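Local coordinates for protein JamJ (PDB 5DOZ) that acts as an NADPH-binding enoyl reductase of a polyketide synthase, one whose chemistry is linked to the formation of a cyclopropane ring, at residues Q10-S15 / H73-F78; G35-Q40 / G82-V87; Q42-N47 / H106-S111; L129-T134 / L307-F312; W258-V263 / I270-F275. All coordinates share one frame; numbering follows the deposited sequence.

Contact 1. Residues Q10-S15 / H73-F78; sequences QLKIAS and HLTFGF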
# COMPACT_ATOMS: atom_id res chain seq x y z
N GLN A 10 -0.03 4.85 22.40
CA GLN A 10 0.77 4.38 21.27
C GLN A 10 0.80 2.85 21.24
O GLN A 10 0.86 2.21 22.29
CB GLN A 10 2.19 4.93 21.37
CG GLN A 10 3.09 4.56 20.21
CD GLN A 10 4.36 5.40 20.18
OE1 GLN A 10 5.39 5.00 20.72
NE2 GLN A 10 4.28 6.57 19.56
N LEU A 11 0.74 2.27 20.05
CA LEU A 11 0.81 0.82 19.91
C LEU A 11 2.24 0.33 19.98
O LEU A 11 3.12 0.81 19.25
CB LEU A 11 0.13 0.35 18.63
CG LEU A 11 -0.11 -1.15 18.47
CD1 LEU A 11 -1.13 -1.66 19.49
CD2 LEU A 11 -0.55 -1.46 17.04
N LYS A 12 2.47 -0.62 20.88
CA LYS A 12 3.80 -1.17 21.12
C LYS A 12 3.73 -2.69 21.29
O LYS A 12 2.66 -3.25 21.51
CB LYS A 12 4.43 -0.54 22.38
CG LYS A 12 4.56 0.98 22.37
CD LYS A 12 5.60 1.48 21.38
CE LYS A 12 7.02 1.35 21.92
NZ LYS A 12 8.02 1.59 20.84
N ILE A 13 4.87 -3.34 21.17
CA ILE A 13 4.97 -4.77 21.43
C ILE A 13 6.23 -5.02 22.26
O ILE A 13 7.30 -4.54 21.92
CB ILE A 13 4.89 -5.60 20.11
CG1 ILE A 13 4.38 -7.02 20.37
CG2 ILE A 13 6.21 -5.59 19.34
CD1 ILE A 13 3.76 -7.68 19.16
N ALA A 14 6.08 -5.74 23.37
CA ALA A 14 7.19 -5.92 24.32
C ALA A 14 8.16 -7.03 23.89
O ALA A 14 9.24 -7.17 24.46
CB ALA A 14 6.65 -6.18 25.72
N SER A 15 7.75 -7.82 22.90
CA SER A 15 8.59 -8.84 22.29
C SER A 15 7.99 -9.30 20.96
O SER A 15 6.77 -9.29 20.78
CB SER A 15 8.75 -10.04 23.23
OG SER A 15 7.50 -10.65 23.48
N HIS A 73 11.78 -0.06 20.45
CA HIS A 73 11.84 1.09 19.56
C HIS A 73 10.88 0.97 18.37
O HIS A 73 10.76 1.89 17.56
CB HIS A 73 13.28 1.31 19.07
CG HIS A 73 14.29 1.39 20.17
ND1 HIS A 73 15.42 0.61 20.21
CD2 HIS A 73 14.32 2.15 21.30
CE1 HIS A 73 16.12 0.89 21.29
NE2 HIS A 73 15.47 1.82 21.98
N LEU A 74 10.19 -0.17 18.28
CA LEU A 74 9.27 -0.42 17.18
C LEU A 74 7.93 0.28 17.39
O LEU A 74 7.30 0.16 18.45
CB LEU A 74 9.09 -1.92 16.94
CG LEU A 74 8.35 -2.41 15.68
CD1 LEU A 74 9.06 -2.01 14.39
CD2 LEU A 74 8.17 -3.92 15.73
N THR A 75 7.51 1.03 16.38
CA THR A 75 6.17 1.61 16.34
C THR A 75 5.45 1.04 15.11
O THR A 75 6.06 0.37 14.28
CB THR A 75 6.19 3.15 16.29
OG1 THR A 75 6.99 3.59 15.18
CG2 THR A 75 6.76 3.74 17.59
N PHE A 76 4.16 1.30 15.01
CA PHE A 76 3.33 0.73 13.96
C PHE A 76 2.52 1.82 13.28
O PHE A 76 2.12 2.79 13.92
CB PHE A 76 2.40 -0.34 14.56
CG PHE A 76 3.13 -1.50 15.19
CD1 PHE A 76 3.47 -1.47 16.55
CD2 PHE A 76 3.47 -2.62 14.45
CE1 PHE A 76 4.13 -2.53 17.14
CE2 PHE A 76 4.13 -3.69 15.03
CZ PHE A 76 4.47 -3.64 16.38
N GLY A 77 2.27 1.65 11.98
CA GLY A 77 1.38 2.54 11.23
C GLY A 77 2.07 3.37 10.17
O GLY A 77 2.85 4.27 10.49
N PHE A 78 1.74 3.10 8.91
CA PHE A 78 2.45 3.68 7.75
C PHE A 78 1.66 4.78 7.05
O PHE A 78 2.17 5.46 6.15
CB PHE A 78 2.80 2.58 6.74
CG PHE A 78 3.88 1.64 7.20
CD1 PHE A 78 5.22 1.99 7.09
CD2 PHE A 78 3.55 0.39 7.71
CE1 PHE A 78 6.22 1.13 7.51
CE2 PHE A 78 4.55 -0.48 8.13
CZ PHE A 78 5.88 -0.11 8.03
O HOH W 1 2.88 2.69 17.10
O HOH W 2 6.91 -2.25 20.07
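Phe-76 presents the rim of its ring to strand 10-13. Leu-11 O lies in the ring plane 3.6 Å from Phe-76 CD1, and Ile-13 CG2 reaches the same rim further out, 3.9 Å from Phe-76 CZ. Phe-76 points its CB toward the strand, and with CG anti to the carbonyl carbon (chi1 -61°) the ring meets it by its edge; Leu-11 crosses its base at about a right angle, Leu-11 CD2 standing 4.0 Å from Phe-76 CB. Lys-12 starts out pointing away, but bends at chi2 (-70°) and chi3 (-80°) fold its chain back until NZ donates to Leu-74 O at 2.9 Å. The amine comes from above that carbonyl plane rather than along a lone pair, and Asp-72 O is its stronger partner. Gln-10 OE1 rests 3.6 Å from Thr-75 CG2. Two waters fill in for direct backbone pairing: one accepts from Phe-76 N at 2.8 Å beside Leu-11 O, the other from Ile-13 N at 2.6 Å beside Leu-74 O. Strand 9-13, paired with strand 22-26 in a small antiparallel sheet, is thus joined to the loop leading into strand 79-87 of the GroES-like domain, a fold characteristic of medium-chain dehydrogenase/reductase enzymes.

Contact 2. Residues G35-Q40 / G82-V87; sequences GEVKVQ and GVIVGV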
# COMPACT_ATOMS: atom_id res chain seq x y z
N GLY A 35 9.27 23.29 11.01
CA GLY A 35 9.02 22.42 9.86
C GLY A 35 8.22 21.17 10.20
O GLY A 35 8.26 20.18 9.46
N GLU A 36 7.49 21.20 11.31
CA GLU A 36 6.76 20.02 11.79
C GLU A 36 5.29 20.29 12.01
O GLU A 36 4.89 21.42 12.32
CB GLU A 36 7.40 19.45 13.06
CG GLU A 36 8.78 18.83 12.86
CD GLU A 36 9.34 18.18 14.11
OE1 GLU A 36 9.29 18.79 15.20
OE2 GLU A 36 9.84 17.03 14.01
N VAL A 37 4.48 19.25 11.83
CA VAL A 37 3.04 19.33 12.02
C VAL A 37 2.61 18.26 13.02
O VAL A 37 3.10 17.12 12.97
CB VAL A 37 2.29 19.15 10.69
CG1 VAL A 37 0.79 19.34 10.88
CG2 VAL A 37 2.80 20.12 9.64
N LYS A 38 1.72 18.64 13.93
CA LYS A 38 1.10 17.70 14.86
C LYS A 38 -0.29 17.34 14.34
O LYS A 38 -1.12 18.22 14.10
CB LYS A 38 1.02 18.30 16.26
CG LYS A 38 0.60 17.31 17.34
CD LYS A 38 0.73 17.92 18.73
CE LYS A 38 0.23 16.96 19.81
NZ LYS A 38 0.52 17.47 21.18
N VAL A 39 -0.54 16.04 14.18
CA VAL A 39 -1.82 15.56 13.65
C VAL A 39 -2.52 14.65 14.64
O VAL A 39 -1.92 13.71 15.15
CB VAL A 39 -1.64 14.81 12.30
CG1 VAL A 39 -2.98 14.34 11.77
CG2 VAL A 39 -0.92 15.69 11.29
N GLN A 40 -3.80 14.93 14.90
CA GLN A 40 -4.64 14.05 15.72
C GLN A 40 -5.14 12.89 14.86
O GLN A 40 -5.92 13.10 13.92
CB GLN A 40 -5.80 14.82 16.33
CG GLN A 40 -6.89 13.95 16.96
CD GLN A 40 -8.17 14.71 17.23
OE1 GLN A 40 -8.16 15.95 17.36
NE2 GLN A 40 -9.28 13.99 17.34
N GLY A 82 -6.64 12.10 9.69
CA GLY A 82 -6.84 12.81 10.93
C GLY A 82 -6.99 14.30 10.75
O GLY A 82 -7.34 14.77 9.66
N VAL A 83 -6.74 15.05 11.82
CA VAL A 83 -6.94 16.49 11.82
C VAL A 83 -5.72 17.17 12.43
O VAL A 83 -5.20 16.75 13.46
CB VAL A 83 -8.28 16.88 12.51
CG1 VAL A 83 -8.36 16.36 13.94
CG2 VAL A 83 -8.51 18.39 12.47
N ILE A 84 -5.26 18.22 11.75
CA ILE A 84 -4.12 19.01 12.21
C ILE A 84 -4.47 19.77 13.50
O ILE A 84 -5.47 20.49 13.56
CB ILE A 84 -3.64 19.97 11.10
CG1 ILE A 84 -3.13 19.16 9.89
CG2 ILE A 84 -2.57 20.92 11.62
CD1 ILE A 84 -2.60 19.99 8.74
N VAL A 85 -3.64 19.59 14.52
CA VAL A 85 -3.85 20.22 15.82
C VAL A 85 -2.70 21.16 16.19
O VAL A 85 -2.81 21.94 17.14
CB VAL A 85 -4.08 19.15 16.91
CG1 VAL A 85 -2.79 18.43 17.26
CG2 VAL A 85 -4.72 19.75 18.16
N GLY A 86 -1.60 21.10 15.44
CA GLY A 86 -0.44 21.96 15.71
C GLY A 86 0.47 22.13 14.52
O GLY A 86 0.89 21.14 13.90
N VAL A 87 0.79 23.38 14.19
CA VAL A 87 1.67 23.66 13.07
C VAL A 87 2.90 24.41 13.56
O VAL A 87 2.79 25.49 14.14
CB VAL A 87 0.97 24.48 11.96
CG1 VAL A 87 1.90 24.67 10.77
CG2 VAL A 87 -0.33 23.82 11.52
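The flat carboxamide of Gln-40 lies alongside Val-83, its OE1 3.5 Å from Val-83 CG1, and the carbonyl plane of Lys-38 receives two N-H groups from the same face: Val-85 N at 2.9 Å and Gly-86 N at a longer 3.2 Å from Lys-38 O. The Val-85 bond is nearly straight (169°), whereas that of Gly-86 is more bent (144°). One residue opposed by two is a classic beta bulge, and it shifts the antiparallel register by one between Lys-38 and Val-39. Lys-38 N, facing the same strand, gives a short bond of 2.6 Å to Gly-86 O. Beyond the bulge, Gln-40 and Val-83 form a hydrogen-bonded pair bound in both directions.

The sheet face that carries Gln-40 also carries Lys-38, whose extended chain runs beside Val-85, with Lys-38 CG 3.6 Å from Val-85 CG1; its amine ends on Asn-29 and Gln-30. On the opposite face, Val-37 has CG1 anti to the backbone N (chi1 -176°), which brings it to 3.8 Å from Ile-84 CG2.

Strand 37-45 is flanked here by strand 112-115, whose Phe-112 makes a cation-pi contact with Lys-38, while strand 79-87 pairs at its far edge with strand 99-103. Val-39 and Ile-84 pack on Val-100 of that strand, and Val-37 and Val-39 on Leu-120 of strand 120-122.

Contact 3. Residues Q42-N47 / H106-S111; sequences QAVPVN and HDAFSS
Val-44 and Phe-109 have the most surface buried by the contact, in nearly equal amounts, and the geometry between them is that of a CH-pi contact. Val-44 CG1 stands over the middle of the Phe-109 ring, 3.6 Å from its centroid and only 11° off the normal, so the methyl sits squarely over one aromatic face, with the CB-CG1 bond lying roughly parallel to it. Its CB follows at the rim of that face, 3.5 Å from Phe-109 CE1. With CG1 anti to the backbone N (chi1 -168°), CG1 lies over the ring and 3.7 Å from Ala-108 CB, while CG2 rests 3.4 Å from Ala-108 O.

Phe-109 is the central residue of an inverse gamma turn, marked by a weak bond of 2.8 Å from Ser-110 N to Ala-108 O, in the loop that joins strands 99-103 and 112-115 of the GroES-like domain. Within that fold the turn lays the ring on strand 37-45, close to where this strand hands over to helix 48-54. Ser-110 OG donates to Asp-107 O at 2.6 Å and so bridges from the end of the turn to the residue just before it.

Ala-108, the third contributor, points its methyl toward Val-44 and also touches Ala-80 on strand 79-87. Val-46 adds a lighter touch, its CG2 4.2 Å from Phe-109 CZ, before packing on Phe-321 and Leu-324 of helix 317-326. Val-335 of strand 332-336 and Ile-317 of the same helix also border the Phe-109 ring, while Val-44 shares backbone hydrogen bonding with Val-335.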
# COMPACT_ATOMS: atom_id res chain seq x y z
N GLN A 42 -7.15 9.74 13.54
CA GLN A 42 -8.56 9.34 13.67
C GLN A 42 -8.89 7.94 13.13
O GLN A 42 -9.82 7.29 13.63
CB GLN A 42 -9.48 10.42 13.07
CG GLN A 42 -9.25 11.78 13.72
CD GLN A 42 -10.37 12.76 13.51
OE1 GLN A 42 -10.24 13.72 12.73
NE2 GLN A 42 -11.49 12.56 14.20
N ALA A 43 -8.15 7.48 12.13
CA ALA A 43 -8.32 6.11 11.61
C ALA A 43 -7.05 5.63 10.91
O ALA A 43 -6.43 6.37 10.16
CB ALA A 43 -9.53 6.01 10.69
N VAL A 44 -6.66 4.38 11.17
CA VAL A 44 -5.40 3.83 10.68
C VAL A 44 -5.60 2.45 10.08
O VAL A 44 -6.09 1.53 10.74
CB VAL A 44 -4.34 3.71 11.80
CG1 VAL A 44 -2.96 3.42 11.22
CG2 VAL A 44 -4.29 4.96 12.67
N PRO A 45 -5.23 2.29 8.80
CA PRO A 45 -5.29 0.94 8.23
C PRO A 45 -4.12 0.08 8.69
O PRO A 45 -3.01 0.59 8.93
CB PRO A 45 -5.27 1.18 6.72
CG PRO A 45 -4.77 2.56 6.52
CD PRO A 45 -5.06 3.34 7.78
N VAL A 46 -4.37 -1.22 8.86
CA VAL A 46 -3.31 -2.18 9.14
C VAL A 46 -2.67 -2.51 7.80
O VAL A 46 -3.35 -2.87 6.84
CB VAL A 46 -3.85 -3.48 9.76
CG1 VAL A 46 -2.69 -4.29 10.35
CG2 VAL A 46 -4.89 -3.20 10.83
N ASN A 47 -1.35 -2.38 7.74
CA ASN A 47 -0.62 -2.72 6.53
C ASN A 47 0.05 -4.08 6.66
O ASN A 47 0.28 -4.56 7.77
CB ASN A 47 0.39 -1.62 6.18
CG ASN A 47 -0.23 -0.51 5.34
OD1 ASN A 47 -0.34 -0.63 4.12
ND2 ASN A 47 -0.63 0.57 5.98
N HIS A 106 5.90 6.24 10.34
CA HIS A 106 6.15 4.92 10.93
C HIS A 106 5.39 4.67 12.23
O HIS A 106 5.44 3.56 12.78
CB HIS A 106 7.65 4.71 11.17
CG HIS A 106 8.49 4.86 9.93
ND1 HIS A 106 8.38 4.01 8.85
CD2 HIS A 106 9.44 5.77 9.61
CE1 HIS A 106 9.23 4.39 7.91
NE2 HIS A 106 9.89 5.45 8.35
N ASP A 107 4.66 5.67 12.71
CA ASP A 107 3.99 5.58 14.00
C ASP A 107 2.54 6.05 13.99
O ASP A 107 2.08 6.69 14.94
CB ASP A 107 4.79 6.36 15.06
CG ASP A 107 5.07 7.79 14.65
OD1 ASP A 107 4.63 8.22 13.56
OD2 ASP A 107 5.75 8.50 15.43
N ALA A 108 1.81 5.71 12.92
CA ALA A 108 0.42 6.15 12.78
C ALA A 108 -0.50 5.60 13.87
O ALA A 108 -1.50 6.24 14.22
CB ALA A 108 -0.12 5.82 11.40
N PHE A 109 -0.17 4.42 14.40
CA PHE A 109 -0.91 3.84 15.53
C PHE A 109 -0.53 4.51 16.85
O PHE A 109 -0.00 3.87 17.77
CB PHE A 109 -0.74 2.31 15.59
CG PHE A 109 -1.57 1.56 14.57
CD1 PHE A 109 -2.96 1.56 14.65
CD2 PHE A 109 -0.95 0.83 13.55
CE1 PHE A 109 -3.72 0.85 13.72
CE2 PHE A 109 -1.71 0.12 12.62
CZ PHE A 109 -3.09 0.13 12.71
N SER A 110 -0.82 5.80 16.92
CA SER A 110 -0.59 6.64 18.08
C SER A 110 -1.74 7.62 18.08
O SER A 110 -2.35 7.84 17.04
CB SER A 110 0.72 7.42 17.93
OG SER A 110 1.80 6.57 17.57
N SER A 111 -2.04 8.21 19.24
CA SER A 111 -3.08 9.24 19.32
C SER A 111 -2.73 10.49 18.51
O SER A 111 -3.61 11.14 17.94
CB SER A 111 -3.34 9.62 20.78
OG SER A 111 -3.98 8.56 21.47

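Contact 4. Residues L129-T134 / L307-F312; sequences LIEAAT and LVYKTF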
# COMPACT_ATOMS: atom_id res chain seq x y z
N LEU A 129 -13.95 10.47 6.50
CA LEU A 129 -12.61 10.20 7.03
C LEU A 129 -12.22 8.75 6.80
O LEU A 129 -11.13 8.45 6.32
CB LEU A 129 -12.52 10.52 8.53
CG LEU A 129 -12.50 11.97 9.03
CD1 LEU A 129 -12.44 11.99 10.55
CD2 LEU A 129 -11.34 12.77 8.46
N ILE A 130 -13.14 7.85 7.15
CA ILE A 130 -12.93 6.41 7.09
C ILE A 130 -12.74 5.91 5.65
O ILE A 130 -11.90 5.04 5.39
CB ILE A 130 -14.04 5.65 7.86
CG1 ILE A 130 -13.60 4.22 8.19
CG2 ILE A 130 -15.40 5.73 7.17
CD1 ILE A 130 -12.83 4.12 9.49
N GLU A 131 -13.50 6.49 4.71
CA GLU A 131 -13.34 6.21 3.29
C GLU A 131 -11.95 6.64 2.78
O GLU A 131 -11.30 5.91 2.03
CB GLU A 131 -14.45 6.91 2.49
CG GLU A 131 -15.80 6.20 2.59
CD GLU A 131 -16.98 7.01 2.06
OE1 GLU A 131 -16.95 8.26 2.12
OE2 GLU A 131 -17.95 6.37 1.60
N ALA A 132 -11.51 7.82 3.20
CA ALA A 132 -10.22 8.38 2.80
C ALA A 132 -9.04 7.59 3.35
O ALA A 132 -7.94 7.66 2.80
CB ALA A 132 -10.13 9.83 3.24
N ALA A 133 -9.26 6.85 4.43
CA ALA A 133 -8.24 5.98 5.02
C ALA A 133 -7.85 4.80 4.13
O ALA A 133 -6.80 4.19 4.35
CB ALA A 133 -8.70 5.49 6.39
N THR A 134 -8.68 4.49 3.14
CA THR A 134 -8.39 3.40 2.19
C THR A 134 -7.55 3.84 0.98
O THR A 134 -7.26 3.02 0.10
CB THR A 134 -9.68 2.74 1.64
OG1 THR A 134 -10.36 3.65 0.76
CG2 THR A 134 -10.63 2.31 2.77
N LEU A 307 -11.73 2.17 -1.37
CA LEU A 307 -11.78 0.72 -1.42
C LEU A 307 -12.87 0.16 -0.50
O LEU A 307 -13.34 0.86 0.40
CB LEU A 307 -10.41 0.13 -1.04
CG LEU A 307 -9.17 0.57 -1.84
CD1 LEU A 307 -7.94 -0.15 -1.32
CD2 LEU A 307 -9.34 0.35 -3.33
N VAL A 308 -13.27 -1.08 -0.75
CA VAL A 308 -14.10 -1.84 0.19
C VAL A 308 -13.29 -2.05 1.46
O VAL A 308 -12.09 -2.34 1.40
CB VAL A 308 -14.53 -3.20 -0.41
CG1 VAL A 308 -15.16 -4.09 0.66
CG2 VAL A 308 -15.49 -3.00 -1.57
N TYR A 309 -13.93 -1.89 2.61
CA TYR A 309 -13.21 -2.00 3.87
C TYR A 309 -14.05 -2.60 4.99
O TYR A 309 -15.28 -2.52 4.98
CB TYR A 309 -12.65 -0.63 4.30
CG TYR A 309 -13.72 0.36 4.70
CD1 TYR A 309 -14.43 1.09 3.75
CD2 TYR A 309 -14.02 0.56 6.05
CE1 TYR A 309 -15.41 1.99 4.12
CE2 TYR A 309 -15.01 1.46 6.43
CZ TYR A 309 -15.69 2.17 5.46
OH TYR A 309 -16.66 3.06 5.84
N LYS A 310 -13.36 -3.21 5.95
CA LYS A 310 -13.95 -3.61 7.22
C LYS A 310 -13.30 -2.75 8.32
O LYS A 310 -12.11 -2.43 8.25
CB LYS A 310 -13.71 -5.10 7.48
CG LYS A 310 -14.33 -5.62 8.78
CD LYS A 310 -14.28 -7.14 8.88
CE LYS A 310 -14.80 -7.59 10.25
NZ LYS A 310 -15.04 -9.06 10.35
N THR A 311 -14.10 -2.40 9.33
CA THR A 311 -13.67 -1.55 10.43
C THR A 311 -13.57 -2.31 11.75
O THR A 311 -14.42 -3.14 12.06
CB THR A 311 -14.64 -0.36 10.62
OG1 THR A 311 -14.48 0.56 9.53
CG2 THR A 311 -14.40 0.37 11.92
N PHE A 312 -12.52 -2.01 12.52
CA PHE A 312 -12.35 -2.49 13.89
C PHE A 312 -12.17 -1.31 14.86
O PHE A 312 -11.52 -0.32 14.50
CB PHE A 312 -11.11 -3.39 13.99
CG PHE A 312 -11.26 -4.73 13.32
CD1 PHE A 312 -10.98 -4.89 11.97
CD2 PHE A 312 -11.66 -5.85 14.05
CE1 PHE A 312 -11.11 -6.12 11.35
CE2 PHE A 312 -11.80 -7.09 13.44
CZ PHE A 312 -11.52 -7.22 12.09
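Thr-134 and Leu-307 share the one hydrogen bond between the two segments: Leu-307 N donates to Thr-134 OG1 at 2.9 Å, bent to 148°. The hydroxyl is placed for this by standing between the backbone N and the carbonyl carbon (chi1 70°), from where it donates its own hydrogen bond to Glu-131 O at 2.8 Å, nearly along the C=O axis. Glu-131 O also takes the N-H of Thr-134, so this carbonyl of the short helix is gripped twice.

Van der Waals packing makes up the rest, some of it methyl against hydroxyl oxygen. Thr-134 CB lies 3.8 Å from Leu-307 CB, and the Thr-134 and Tyr-309 side chains cross at about a right angle, Thr-134 CG2 3.9 Å from Tyr-309 CB. At the far end of that ring Ile-130 packs with both branches: CG1 is 3.6 Å from Tyr-309 CE2, and CG2 is 3.2 Å from Tyr-309 OH. Ile-130 CD1 reaches Thr-311 OG1 at 3.9 Å.

The buried threonine hydroxyl acts as donor and acceptor, linking the N-H of Leu-307, in the loop before strand 309-313, to the carbonyl of Glu-131. Both bonds fix its direction within an interface otherwise packed by van der Waals contact.

Contact 5. Residues W258-V263 / I270-F275; sequences WSHSQV and IKYFPF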
# COMPACT_ATOMS: atom_id res chain seq x y z
N TRP A 258 14.49 -10.56 -7.23
CA TRP A 258 15.59 -10.70 -8.19
C TRP A 258 16.25 -9.35 -8.44
O TRP A 258 15.59 -8.31 -8.37
CB TRP A 258 15.07 -11.28 -9.51
CG TRP A 258 14.67 -12.74 -9.47
CD1 TRP A 258 14.39 -13.48 -8.35
CD2 TRP A 258 14.50 -13.61 -10.59
NE1 TRP A 258 14.06 -14.77 -8.72
CE2 TRP A 258 14.12 -14.87 -10.08
CE3 TRP A 258 14.63 -13.45 -11.97
CZ2 TRP A 258 13.87 -15.97 -10.91
CZ3 TRP A 258 14.38 -14.54 -12.80
CH2 TRP A 258 14.00 -15.78 -12.27
N SER A 259 17.55 -9.37 -8.71
CA SER A 259 18.30 -8.14 -9.01
C SER A 259 18.19 -7.82 -10.50
O SER A 259 17.65 -8.61 -11.28
CB SER A 259 19.76 -8.27 -8.57
OG SER A 259 20.38 -9.39 -9.18
N HIS A 260 18.70 -6.65 -10.90
CA HIS A 260 18.57 -6.20 -12.28
C HIS A 260 19.24 -7.08 -13.34
O HIS A 260 18.71 -7.24 -14.44
CB HIS A 260 19.03 -4.74 -12.43
CG HIS A 260 17.90 -3.76 -12.37
ND1 HIS A 260 17.61 -3.02 -11.24
CD2 HIS A 260 16.97 -3.41 -13.29
CE1 HIS A 260 16.57 -2.25 -11.47
NE2 HIS A 260 16.16 -2.46 -12.71
N SER A 261 20.40 -7.66 -13.01
CA SER A 261 21.11 -8.53 -13.95
C SER A 261 20.49 -9.93 -14.01
O SER A 261 20.48 -10.56 -15.07
CB SER A 261 22.60 -8.62 -13.61
OG SER A 261 22.80 -9.10 -12.29
N GLN A 262 19.97 -10.39 -12.88
CA GLN A 262 19.27 -11.68 -12.80
C GLN A 262 18.02 -11.70 -13.68
O GLN A 262 17.69 -12.73 -14.27
CB GLN A 262 18.92 -12.02 -11.34
CG GLN A 262 20.13 -12.34 -10.48
CD GLN A 262 19.79 -12.60 -9.03
OE1 GLN A 262 18.75 -12.16 -8.52
NE2 GLN A 262 20.67 -13.32 -8.34
N VAL A 263 17.33 -10.56 -13.76
CA VAL A 263 16.19 -10.42 -14.67
C VAL A 263 16.70 -10.25 -16.11
O VAL A 263 16.08 -10.75 -17.05
CB VAL A 263 15.27 -9.24 -14.27
CG1 VAL A 263 14.10 -9.11 -15.23
CG2 VAL A 263 14.74 -9.43 -12.85
N ILE A 270 12.82 -6.73 -21.29
CA ILE A 270 11.84 -6.19 -20.35
C ILE A 270 12.39 -5.14 -19.39
O ILE A 270 13.56 -5.17 -19.00
CB ILE A 270 11.14 -7.31 -19.54
CG1 ILE A 270 12.16 -8.20 -18.84
CG2 ILE A 270 10.21 -8.10 -20.44
CD1 ILE A 270 11.54 -9.20 -17.88
N LYS A 271 11.53 -4.20 -19.02
CA LYS A 271 11.88 -3.18 -18.05
C LYS A 271 11.48 -3.68 -16.67
O LYS A 271 10.34 -4.05 -16.43
CB LYS A 271 11.20 -1.85 -18.39
CG LYS A 271 11.59 -1.31 -19.76
CD LYS A 271 11.44 0.20 -19.83
CE LYS A 271 11.78 0.71 -21.22
NZ LYS A 271 12.02 2.18 -21.21
N TYR A 272 12.46 -3.71 -15.77
CA TYR A 272 12.27 -4.21 -14.42
C TYR A 272 12.14 -3.01 -13.50
O TYR A 272 13.04 -2.17 -13.43
CB TYR A 272 13.46 -5.09 -14.02
CG TYR A 272 13.37 -5.73 -12.65
CD1 TYR A 272 12.23 -6.42 -12.24
CD2 TYR A 272 14.45 -5.66 -11.77
CE1 TYR A 272 12.16 -7.01 -10.99
CE2 TYR A 272 14.40 -6.24 -10.52
CZ TYR A 272 13.25 -6.92 -10.13
OH TYR A 272 13.20 -7.50 -8.89
N PHE A 273 11.00 -2.92 -12.81
CA PHE A 273 10.73 -1.82 -11.88
C PHE A 273 10.47 -2.30 -10.46
O PHE A 273 9.31 -2.42 -10.04
CB PHE A 273 9.54 -0.99 -12.37
CG PHE A 273 9.83 -0.15 -13.57
CD1 PHE A 273 10.65 0.97 -13.47
CD2 PHE A 273 9.27 -0.46 -14.80
CE1 PHE A 273 10.92 1.76 -14.58
CE2 PHE A 273 9.53 0.32 -15.92
CZ PHE A 273 10.35 1.43 -15.81
N PRO A 274 11.54 -2.61 -9.70
CA PRO A 274 11.39 -2.81 -8.27
C PRO A 274 11.39 -1.45 -7.58
O PRO A 274 12.29 -0.64 -7.82
CB PRO A 274 12.66 -3.58 -7.90
CG PRO A 274 13.69 -3.06 -8.86
CD PRO A 274 12.94 -2.78 -10.14
N PHE A 275 10.40 -1.19 -6.73
CA PHE A 275 10.40 0.07 -6.00
C PHE A 275 9.79 -0.07 -4.62
O PHE A 275 8.87 -0.86 -4.40
CB PHE A 275 9.70 1.18 -6.80
CG PHE A 275 8.20 1.14 -6.71
CD1 PHE A 275 7.46 0.33 -7.55
CD2 PHE A 275 7.53 1.91 -5.76
CE1 PHE A 275 6.08 0.29 -7.46
CE2 PHE A 275 6.15 1.87 -5.66
CZ PHE A 275 5.42 1.06 -6.52
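Tyr-272 uses both its phenol and its backbone carbonyl across this contact. Its OH donates to Trp-258 O at 2.6 Å, a short bond that satisfies a carbonyl just ahead of helix 260-266. In return His-260 NE2 donates to Tyr-272 O at 3.2 Å; at 142°, and from above the carbonyl plane, this second bond is bent and longer. It does hold the imidazole against the tyrosine, whose CD2 edge stands over the histidine face in a T-shaped pair with centroids 5.1 Å apart and planes at 75°.

The helix start has donors of its own to settle. Ser-259 N, at the N-cap position, is met by Gln-262 OE1 at 3.0 Å in a nearly straight bond (170°), while Ser-259 O takes Val-263 N at 3.2 Å.

Val-263 supplies the apolar part: CG2 sits 3.7 Å from the Tyr-272 ring centroid, almost exactly over its centre, and CG1 meets Ile-270 CD1 at 3.7 Å. Pro-274 lies against the opposite ring face.

Helix 260-266 thus packs on the outermost strand, 271-274, of the parallel sheet, completing a beta-alpha-beta unit that begins with strand 247-251. This is Rossmann-fold architecture, and directly after the strand Phe-275 O bonds the nicotinamide N7N of NADPH.

Contacts 1 to 4 lie in or against the GroES-like part, which in relatives is the catalytic domain, and contact 5 in the Rossmann-type part. Contacts 1 and 3, with centres 10 Å apart, join directly: Thr-75 OG1 and His-106 O are 2.9 Å apart, as are Phe-76 O and Phe-109 N, both probable hydrogen bonds. Contact 3 shares strand 37-45 with contact 2 and also touches contact 4, where Pro-45 CG lies 3.4 Å from Ala-133 O. Contact 5 stands across the centre of the chain, about 39 Å from contact 2 between centres, yet in sequence it is nested inside the loop closed by contact 4. NADPH lies between these parts: side chains of Val-46, Leu-307 and Pro-274 are each about 8 Å from it.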